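Local atomic coordinates of cellulosomal scaffoldin adaptor protein B (Acetivibrio cellulolyticus, PDB entry 4UYP), a protein that links the cellulosome to its anchoring scaffoldin ScaC, the calcium-binding dockerin domain given here binding a ScaC cohesin. Residues B[5-10]-B[18-23]; B[54-59]-B[63-68]. The protein carries 2 engineered substitutions. One frame throughout, in Å; residues are numbered along the deposited sequence.

Interaction 1. Residues B[5-10]-B[18-23]. With CA (calcium ion), chain L.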
ATOM      1  N   GLY B   5      -0.631 -21.059 -16.682  1.00 13.77           N
ATOM      2  CA  GLY B   5      -2.103 -20.987 -16.414  1.00 14.24           C
ATOM      3  C   GLY B   5      -2.524 -21.891 -15.297  1.00 14.84           C
ATOM      4  O   GLY B   5      -3.562 -21.689 -14.677  1.00 14.77           O
ATOM      5  N   ASP B   6      -1.704 -22.911 -14.978  1.00 13.52           N
ATOM      6  CA  ASP B   6      -2.130 -23.930 -14.026  1.00 13.75           C
ATOM      7  C   ASP B   6      -1.680 -23.625 -12.615  1.00 15.89           C
ATOM      8  O   ASP B   6      -0.750 -24.177 -12.058  1.00 17.16           O
ATOM      9  CB  ASP B   6      -1.529 -25.302 -14.423  1.00 14.72           C
ATOM     10  CG  ASP B   6      -1.998 -26.361 -13.485  1.00 14.97           C
ATOM     11  OD1 ASP B   6      -3.020 -26.278 -12.788  1.00 14.33           O
ATOM     12  OD2 ASP B   6      -1.308 -27.416 -13.398  1.00 17.42           O
ATOM     13  N   VAL B   7      -2.336 -22.607 -12.026  1.00 14.34           N
ATOM     14  CA  VAL B   7      -1.790 -21.972 -10.832  0.50 13.83           C
ATOM     15  C   VAL B   7      -1.975 -22.846  -9.559  1.00 14.67           C
ATOM     16  O   VAL B   7      -1.203 -22.695  -8.636  1.00 15.41           O
ATOM     17  CB  VAL B   7      -2.394 -20.515 -10.681  0.50 15.33           C
ATOM     18  CG1 VAL B   7      -2.586 -19.796 -12.043  0.50 13.37           C
ATOM     19  CG2 VAL B   7      -3.739 -20.572 -10.144  0.50 14.12           C
ATOM     20  N   ASP B   8      -2.930 -23.775  -9.596  1.00 14.58           N
ATOM     21  CA  ASP B   8      -3.131 -24.752  -8.509  1.00 15.06           C
ATOM     22  C   ASP B   8      -2.341 -26.033  -8.722  1.00 17.07           C
ATOM     23  O   ASP B   8      -2.378 -26.892  -7.838  1.00 18.92           O
ATOM     24  CB  ASP B   8      -4.609 -25.035  -8.139  1.00 16.26           C
ATOM     25  CG  ASP B   8      -5.438 -25.717  -9.233  1.00 15.51           C
ATOM     26  OD1 ASP B   8      -4.795 -26.163 -10.279  1.00 16.10           O
ATOM     27  OD2 ASP B   8      -6.662 -25.851  -9.033  1.00 16.58           O
ATOM     28  N   GLY B   9      -1.642 -26.137  -9.852  1.00 16.80           N
ATOM     29  CA  GLY B   9      -0.713 -27.304 -10.079  1.00 19.32           C
ATOM     30  C   GLY B   9      -1.436 -28.582 -10.290  1.00 19.79           C
ATOM     31  O   GLY B   9      -0.825 -29.638 -10.036  1.00 22.74           O
ATOM     32  N   ASN B  10      -2.661 -28.626 -10.725  1.00 16.99           N
ATOM     33  CA  ASN B  10      -3.386 -29.868 -10.802  1.00 18.32           C
ATOM     34  C   ASN B  10      -3.230 -30.497 -12.220  1.00 17.17           C
ATOM     35  O   ASN B  10      -3.912 -31.534 -12.465  1.00 22.29           O
ATOM     36  CB  ASN B  10      -4.894 -29.782 -10.358  1.00 16.64           C
ATOM     37  CG  ASN B  10      -5.777 -29.077 -11.410  1.00 15.41           C
ATOM     38  OD1 ASN B  10      -5.263 -28.350 -12.266  1.00 16.39           O
ATOM     39  ND2 ASN B  10      -7.037 -29.269 -11.325  1.00 18.61           N
ATOM     40  N   ALA B  18      -8.080 -19.035 -12.680  1.00 11.18           N
ATOM     41  CA  ALA B  18      -8.143 -17.581 -12.847  1.00 10.93           C
ATOM     42  C   ALA B  18      -8.700 -16.975 -11.562  1.00 11.18           C
ATOM     43  O   ALA B  18      -8.360 -15.836 -11.244  1.00 10.33           O
ATOM     44  CB  ALA B  18      -9.096 -17.253 -14.044  1.00 11.41           C
ATOM     45  N   VAL B  19      -9.622 -17.687 -10.870  1.00 10.28           N
ATOM     46  CA  VAL B  19     -10.095 -17.202  -9.558  1.00  9.95           C
ATOM     47  C   VAL B  19      -8.947 -17.071  -8.566  1.00 10.18           C
ATOM     48  O   VAL B  19      -8.843 -16.067  -7.805  1.00 10.74           O
ATOM     49  CB  VAL B  19     -11.150 -18.114  -9.038  1.00 10.26           C
ATOM     50  CG1 VAL B  19     -11.612 -17.618  -7.641  1.00 10.95           C
ATOM     51  CG2 VAL B  19     -12.413 -18.156  -9.925  1.00 12.12           C
ATOM     52  N   LEU B  20      -8.017 -18.042  -8.549  1.00 11.31           N
ATOM     53  CA  LEU B  20      -6.887 -17.981  -7.660  1.00 10.85           C
ATOM     54  C   LEU B  20      -5.985 -16.825  -7.943  1.00 10.96           C
ATOM     55  O   LEU B  20      -5.481 -16.145  -7.021  1.00 11.01           O
ATOM     56  CB  LEU B  20      -6.084 -19.270  -7.666  1.00 13.33           C
ATOM     57  CG  LEU B  20      -6.894 -20.445  -7.144  1.00 15.69           C
ATOM     58  CD1 LEU B  20      -6.143 -21.774  -7.381  1.00 18.06           C
ATOM     59  CD2 LEU B  20      -6.951 -20.296  -5.599  1.00 20.35           C
ATOM     60  N   ILE B  21      -5.738 -16.493  -9.248  1.00 10.85           N
ATOM     61  CA  ILE B  21      -4.937 -15.336  -9.552  1.00 10.14           C
ATOM     62  C   ILE B  21      -5.674 -14.077  -9.045  1.00 10.54           C
ATOM     63  O   ILE B  21      -5.005 -13.173  -8.474  1.00 10.22           O
ATOM     64  CB  ILE B  21      -4.712 -15.218 -11.062  1.00 10.51           C
ATOM     65  CG1 ILE B  21      -3.893 -16.436 -11.551  1.00 12.86           C
ATOM     66  CG2 ILE B  21      -3.929 -13.974 -11.371  1.00 10.97           C
ATOM     67  CD1 ILE B  21      -3.704 -16.474 -13.088  1.00 12.11           C
ATOM     68  N   ARG B  22      -6.990 -13.999  -9.272  1.00 10.20           N
ATOM     69  CA  ARG B  22      -7.744 -12.854  -8.718  1.00  9.69           C
ATOM     70  C   ARG B  22      -7.603 -12.776  -7.141  1.00  9.61           C
ATOM     71  O   ARG B  22      -7.426 -11.646  -6.601  1.00 10.41           O
ATOM     72  CB  ARG B  22      -9.185 -12.964  -9.197  1.00  9.88           C
ATOM     73  CG  ARG B  22     -10.039 -11.769  -8.691  1.00 10.15           C
ATOM     74  CD  ARG B  22     -11.440 -11.912  -9.267  1.00 10.68           C
ATOM     75  NE  ARG B  22     -12.142 -13.042  -8.642  1.00 11.19           N
ATOM     76  CZ  ARG B  22     -13.208 -13.619  -9.182  1.00 13.18           C
ATOM     77  NH1 ARG B  22     -13.663 -13.323 -10.388  1.00 14.00           N
ATOM     78  NH2 ARG B  22     -13.822 -14.528  -8.441  1.00 15.05           N
ATOM     79  N   ASP B  23      -7.597 -13.915  -6.476  1.00  9.80           N
ATOM     80  CA  ASP B  23      -7.436 -13.904  -4.978  1.00 10.88           C
ATOM     81  C   ASP B  23      -6.108 -13.302  -4.684  1.00 12.12           C
ATOM     82  O   ASP B  23      -5.974 -12.567  -3.654  1.00 11.35           O
ATOM     83  CB  ASP B  23      -7.485 -15.330  -4.422  1.00 12.67           C
ATOM     84  CG  ASP B  23      -8.845 -15.894  -4.334  1.00 17.27           C
ATOM     85  OD1 ASP B  23      -9.847 -15.200  -4.508  1.00 18.42           O
ATOM     86  OD2 ASP B  23      -8.795 -17.187  -4.098  1.00 22.78           O
TER
HETATM   87 CA    CA L 201      -5.321 -25.974 -12.528  1.00 14.74          CA
HETATM   88  O   HOH W   1      -7.533 -26.111 -11.586  1.00 13.15           O
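Val-7 spreads its two methyls over neighbouring residues of helix 15-26; this packing is the direct contact between 5-10 and 18-23, and the calcium ion, through Asp-17, makes a second link. CG2 of Val-7 lies 3.7 Å from CB of Leu-20, the two side chains passing antiparallel. CG1 of Val-7 meets CG1 of Ile-21 at 3.6 Å, and here the side chains stand roughly perpendicular. Val-7 was modelled in two conformers, so these contacts describe one of them. Leu-20 reaches further along the loop: its CG stands opposite the carbonyl carbon (chi1 -64°), and CD1 comes to 3.7 Å from CB of Asp-8.

Metal coordination occupies the loop itself, the first, EF-hand-like calcium loop of a type I dockerin, followed by helix 15-26. Asp-6 OD1 and Asp-8 OD1 each bind the calcium ion at 2.3 Å and Asn-10 OD1 binds it at 2.4 Å; a water adds a further ligand and donates a hydrogen bond to Asp-8 OD2. The backbone O of Ser-12 and both carboxylate oxygens of Asp-17 bring the count to seven.

Hydrogen bonds accompany the curl of the loop. The backbone N of Asn-10 points at two carboxylates, meeting the syn lone pair of Asp-6 OD1 and approaching Asp-8 OD1 from above its plane, 44° out of it. The second bond makes an Asx turn, while a type I turn runs from Asp-6 to Gly-9.

The chemistry is thus divided: one oxygen each of Asp-6, Asp-8 and Asn-10 faces the cation, while Val-7 and the CB of Asp-8 face the helix.

Interaction 2. Residues B[54-59]-B[63-68]. With SO4 (sulfate ion), chain M.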
ATOM      1  N   ALA B  54      -5.182 -12.742 -14.623  1.00 10.68           N
ATOM      2  CA  ALA B  54      -6.332 -13.549 -14.264  1.00 10.95           C
ATOM      3  C   ALA B  54      -7.327 -13.587 -15.458  1.00 10.38           C
ATOM      4  O   ALA B  54      -7.867 -14.660 -15.728  1.00 11.07           O
ATOM      5  CB  ALA B  54      -7.004 -12.859 -13.001  1.00 10.98           C
ATOM      6  N   VAL B  55      -7.550 -12.462 -16.108  1.00 11.29           N
ATOM      7  CA  VAL B  55      -8.514 -12.453 -17.182  0.50 10.48           C
ATOM      8  C   VAL B  55      -7.985 -13.217 -18.403  1.00 11.06           C
ATOM      9  O   VAL B  55      -8.799 -13.870 -19.071  1.00 11.55           O
ATOM     10  CB  VAL B  55      -9.031 -11.056 -17.491  0.50 10.45           C
ATOM     11  CG1 VAL B  55      -8.085 -10.221 -18.383  0.50  8.55           C
ATOM     12  CG2 VAL B  55     -10.479 -11.110 -17.923  0.50 10.92           C
ATOM     13  N   LEU B  56      -6.655 -13.206 -18.583  1.00 11.53           N
ATOM     14  CA  LEU B  56      -6.077 -14.058 -19.644  1.00 11.50           C
ATOM     15  C   LEU B  56      -6.319 -15.499 -19.373  1.00 12.28           C
ATOM     16  O   LEU B  56      -6.670 -16.260 -20.324  1.00 11.99           O
ATOM     17  CB  LEU B  56      -4.596 -13.727 -19.829  1.00 11.27           C
ATOM     18  CG  LEU B  56      -4.270 -12.385 -20.527  1.00 12.47           C
ATOM     19  CD1 LEU B  56      -2.798 -12.023 -20.367  1.00 12.85           C
ATOM     20  CD2 LEU B  56      -4.623 -12.414 -22.061  1.00 13.39           C
ATOM     21  N   VAL B  57      -6.072 -15.973 -18.170  1.00 11.43           N
ATOM     22  CA  VAL B  57      -6.391 -17.360 -17.899  1.00 11.12           C
ATOM     23  C   VAL B  57      -7.864 -17.662 -18.112  1.00 12.73           C
ATOM     24  O   VAL B  57      -8.225 -18.686 -18.738  1.00 12.57           O
ATOM     25  CB  VAL B  57      -5.906 -17.761 -16.463  1.00 11.52           C
ATOM     26  CG1 VAL B  57      -6.338 -19.189 -16.099  1.00 11.61           C
ATOM     27  CG2 VAL B  57      -4.389 -17.664 -16.431  1.00 12.03           C
ATOM     28  N   ARG B  58      -8.783 -16.823 -17.598  1.00 11.65           N
ATOM     29  CA  ARG B  58     -10.188 -17.072 -17.844  1.00 12.41           C
ATOM     30  C   ARG B  58     -10.495 -17.142 -19.332  1.00 12.35           C
ATOM     31  O   ARG B  58     -11.219 -18.057 -19.769  1.00 12.16           O
ATOM     32  CB  ARG B  58     -10.968 -15.920 -17.234  1.00 14.48           C
ATOM     33  CG  ARG B  58     -12.451 -16.198 -17.436  1.00 15.30           C
ATOM     34  CD  ARG B  58     -13.207 -14.934 -17.204  1.00 15.85           C
ATOM     35  NE  ARG B  58     -12.965 -13.968 -18.306  1.00 15.37           N
ATOM     36  CZ  ARG B  58     -13.500 -12.770 -18.373  1.00 13.85           C
ATOM     37  NH1 ARG B  58     -14.269 -12.281 -17.373  1.00 14.39           N
ATOM     38  NH2 ARG B  58     -13.237 -11.966 -19.433  1.00 12.50           N
ATOM     39  N   ASP B  59      -9.918 -16.200 -20.077  1.00 11.68           N
ATOM     40  CA  ASP B  59     -10.206 -16.140 -21.548  1.00 12.64           C
ATOM     41  C   ASP B  59      -9.610 -17.338 -22.231  1.00 13.63           C
ATOM     42  O   ASP B  59     -10.248 -17.786 -23.223  1.00 15.01           O
ATOM     43  CB  ASP B  59      -9.707 -14.822 -22.113  1.00 11.37           C
ATOM     44  CG  ASP B  59     -10.505 -13.614 -21.599  1.00 11.32           C
ATOM     45  OD1 ASP B  59     -11.562 -13.804 -20.928  1.00 13.34           O
ATOM     46  OD2 ASP B  59     -10.088 -12.497 -21.909  1.00 13.23           O
ATOM     47  N   GLY B  63     -11.948 -20.170 -24.310  1.00 15.95           N
ATOM     48  CA  GLY B  63     -11.740 -20.407 -25.717  1.00 16.83           C
ATOM     49  C   GLY B  63     -11.543 -19.166 -26.541  1.00 17.67           C
ATOM     50  O   GLY B  63     -11.594 -19.245 -27.760  1.00 18.78           O
ATOM     51  N   LYS B  64     -11.260 -18.009 -25.949  1.00 14.84           N
ATOM     52  CA  LYS B  64     -10.983 -16.799 -26.720  1.00 15.68           C
ATOM     53  C   LYS B  64      -9.594 -16.829 -27.266  1.00 17.82           C
ATOM     54  O   LYS B  64      -9.345 -16.340 -28.419  1.00 20.28           O
ATOM     55  CB  LYS B  64     -11.102 -15.557 -25.768  1.00 15.69           C
ATOM     56  CG  LYS B  64     -10.757 -14.250 -26.489  1.00 15.83           C
ATOM     57  CD  LYS B  64     -10.389 -13.149 -25.513  1.00 19.66           C
ATOM     58  CE  LYS B  64      -9.777 -11.945 -26.229  1.00 17.61           C
ATOM     59  NZ  LYS B  64     -10.874 -11.087 -26.853  1.00 18.79           N
ATOM     60  N   ILE B  65      -8.632 -17.359 -26.504  1.00 16.65           N
ATOM     61  CA  ILE B  65      -7.252 -17.443 -26.945  1.00 16.60           C
ATOM     62  C   ILE B  65      -6.815 -18.887 -26.757  1.00 17.51           C
ATOM     63  O   ILE B  65      -7.377 -19.663 -25.945  1.00 16.65           O
ATOM     64  CB  ILE B  65      -6.293 -16.486 -26.145  1.00 15.85           C
ATOM     65  CG1 ILE B  65      -6.280 -16.790 -24.623  1.00 15.37           C
ATOM     66  CG2 ILE B  65      -6.622 -15.026 -26.541  1.00 16.65           C
ATOM     67  CD1 ILE B  65      -5.274 -15.879 -23.904  1.00 15.06           C
ATOM     68  N   PHE B  66      -5.794 -19.284 -27.531  1.00 19.94           N
ATOM     69  CA  PHE B  66      -5.343 -20.684 -27.543  1.00 19.76           C
ATOM     70  C   PHE B  66      -3.957 -20.897 -27.042  1.00 19.88           C
ATOM     71  O   PHE B  66      -3.436 -22.010 -26.973  1.00 21.86           O
ATOM     72  CB  PHE B  66      -5.544 -21.284 -28.968  1.00 23.32           C
ATOM     73  CG  PHE B  66      -6.964 -21.182 -29.398  1.00 26.95           C
ATOM     74  CD1 PHE B  66      -7.927 -21.993 -28.834  1.00 31.82           C
ATOM     75  CD2 PHE B  66      -7.329 -20.175 -30.282  1.00 32.50           C
ATOM     76  CE1 PHE B  66      -9.277 -21.839 -29.197  1.00 36.27           C
ATOM     77  CE2 PHE B  66      -8.637 -19.987 -30.639  1.00 36.90           C
ATOM     78  CZ  PHE B  66      -9.610 -20.836 -30.100  1.00 36.61           C
ATOM     79  N   LEU B  67      -3.316 -19.797 -26.670  1.00 19.41           N
ATOM     80  CA  LEU B  67      -2.014 -19.806 -26.043  0.50 19.28           C
ATOM     81  C   LEU B  67      -1.913 -18.515 -25.265  1.00 17.17           C
ATOM     82  O   LEU B  67      -2.642 -17.533 -25.588  1.00 17.72           O
ATOM     83  CB  LEU B  67      -0.859 -19.965 -27.059  0.50 21.70           C
ATOM     84  CG  LEU B  67      -0.891 -19.225 -28.380  0.50 23.75           C
ATOM     85  CD1 LEU B  67      -0.631 -17.775 -28.186  0.50 25.37           C
ATOM     86  CD2 LEU B  67       0.202 -19.733 -29.309  0.50 23.63           C
ATOM     87  N   PHE B  68      -0.982 -18.501 -24.331  1.00 16.83           N
ATOM     88  CA  PHE B  68      -0.723 -17.274 -23.531  1.00 14.70           C
ATOM     89  C   PHE B  68       0.355 -16.430 -24.169  1.00 18.08           C
ATOM     90  O   PHE B  68       1.246 -16.943 -24.907  1.00 18.54           O
ATOM     91  CB  PHE B  68      -0.336 -17.659 -22.094  1.00 15.46           C
ATOM     92  CG  PHE B  68      -1.484 -18.310 -21.401  1.00 14.04           C
ATOM     93  CD1 PHE B  68      -2.622 -17.534 -21.109  1.00 12.65           C
ATOM     94  CD2 PHE B  68      -1.498 -19.648 -21.007  1.00 14.10           C
ATOM     95  CE1 PHE B  68      -3.740 -18.103 -20.440  1.00 14.38           C
ATOM     96  CE2 PHE B  68      -2.559 -20.221 -20.295  1.00 13.11           C
ATOM     97  CZ  PHE B  68      -3.715 -19.430 -20.023  1.00 13.19           C
TER
HETATM   98  S   SO4 M1074      -8.349  -8.518 -27.953  1.00 29.81           S
HETATM   99  O1  SO4 M1074      -8.453  -7.103 -28.381  1.00 40.85           O
HETATM  100  O2  SO4 M1074      -7.622  -8.589 -26.632  1.00 41.55           O
HETATM  101  O3  SO4 M1074      -7.680  -9.371 -29.010  1.00 37.97           O
HETATM  102  O4  SO4 M1074      -9.700  -9.071 -27.780  1.00 46.16           O
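A Schellman motif ends helix 51-61 at Gly-63, whose positive phi turns the chain so that Lys-64 N donates to Asp-59 O at 2.9 Å, with an N-H...O angle of 151°. Beyond that bond the two side chains run alongside each other with their ends heading the same way, Lys-64 CD lying 3.7 Å from Asp-59 OD2. The lysine bends at its last torsion (chi4 80°), and its NZ is hydrogen-bonded to a sulfate probably left from crystallisation, at a doubtfully short distance. OD1 of Asp-59 takes the salt bridge from Arg-58, whose NE and NH2 both donate to it and whose guanidinium plane contains it, while OD2 is hydrogen-bonded to Tyr-32 of the ScaC chain.

Further on, the chain doubles back along the helix. Ile-65 CD1 meets Leu-56 CD2 at 4.0 Å, one side chain lying across the other. Phe-68 presents its ring edge to the helix, CE1 standing 3.5 Å from Leu-56 O and 3.7 Å from Val-57 CA, while CZ touches Val-57 CG2. This is a helix closed by a Schellman glycine, with the following chain folded back on it, at the end of the second calcium-binding half of a type I dockerin.

How the interactions relate
The two contacts follow one another along the chain, yet their helices meet: Ile-21 CD1 of 18-23 packs 3.6 Å from Val-57 CG2 of 54-59, and Ala-18 CB rests on the backbone of the second helix. Interaction 1 lies nearer the centre of the chain and pairs an apolar seam with a calcium site. Interaction 2 lies further out; a backbone bond and the edge of an aromatic ring fasten the C-terminal tail to its helix, with a lysine on the exposed side. Both helices also touch the ScaC chain, through Arg-22 of segment 18-23 and through Arg-58 and Asp-59, among others, of segment 54-59.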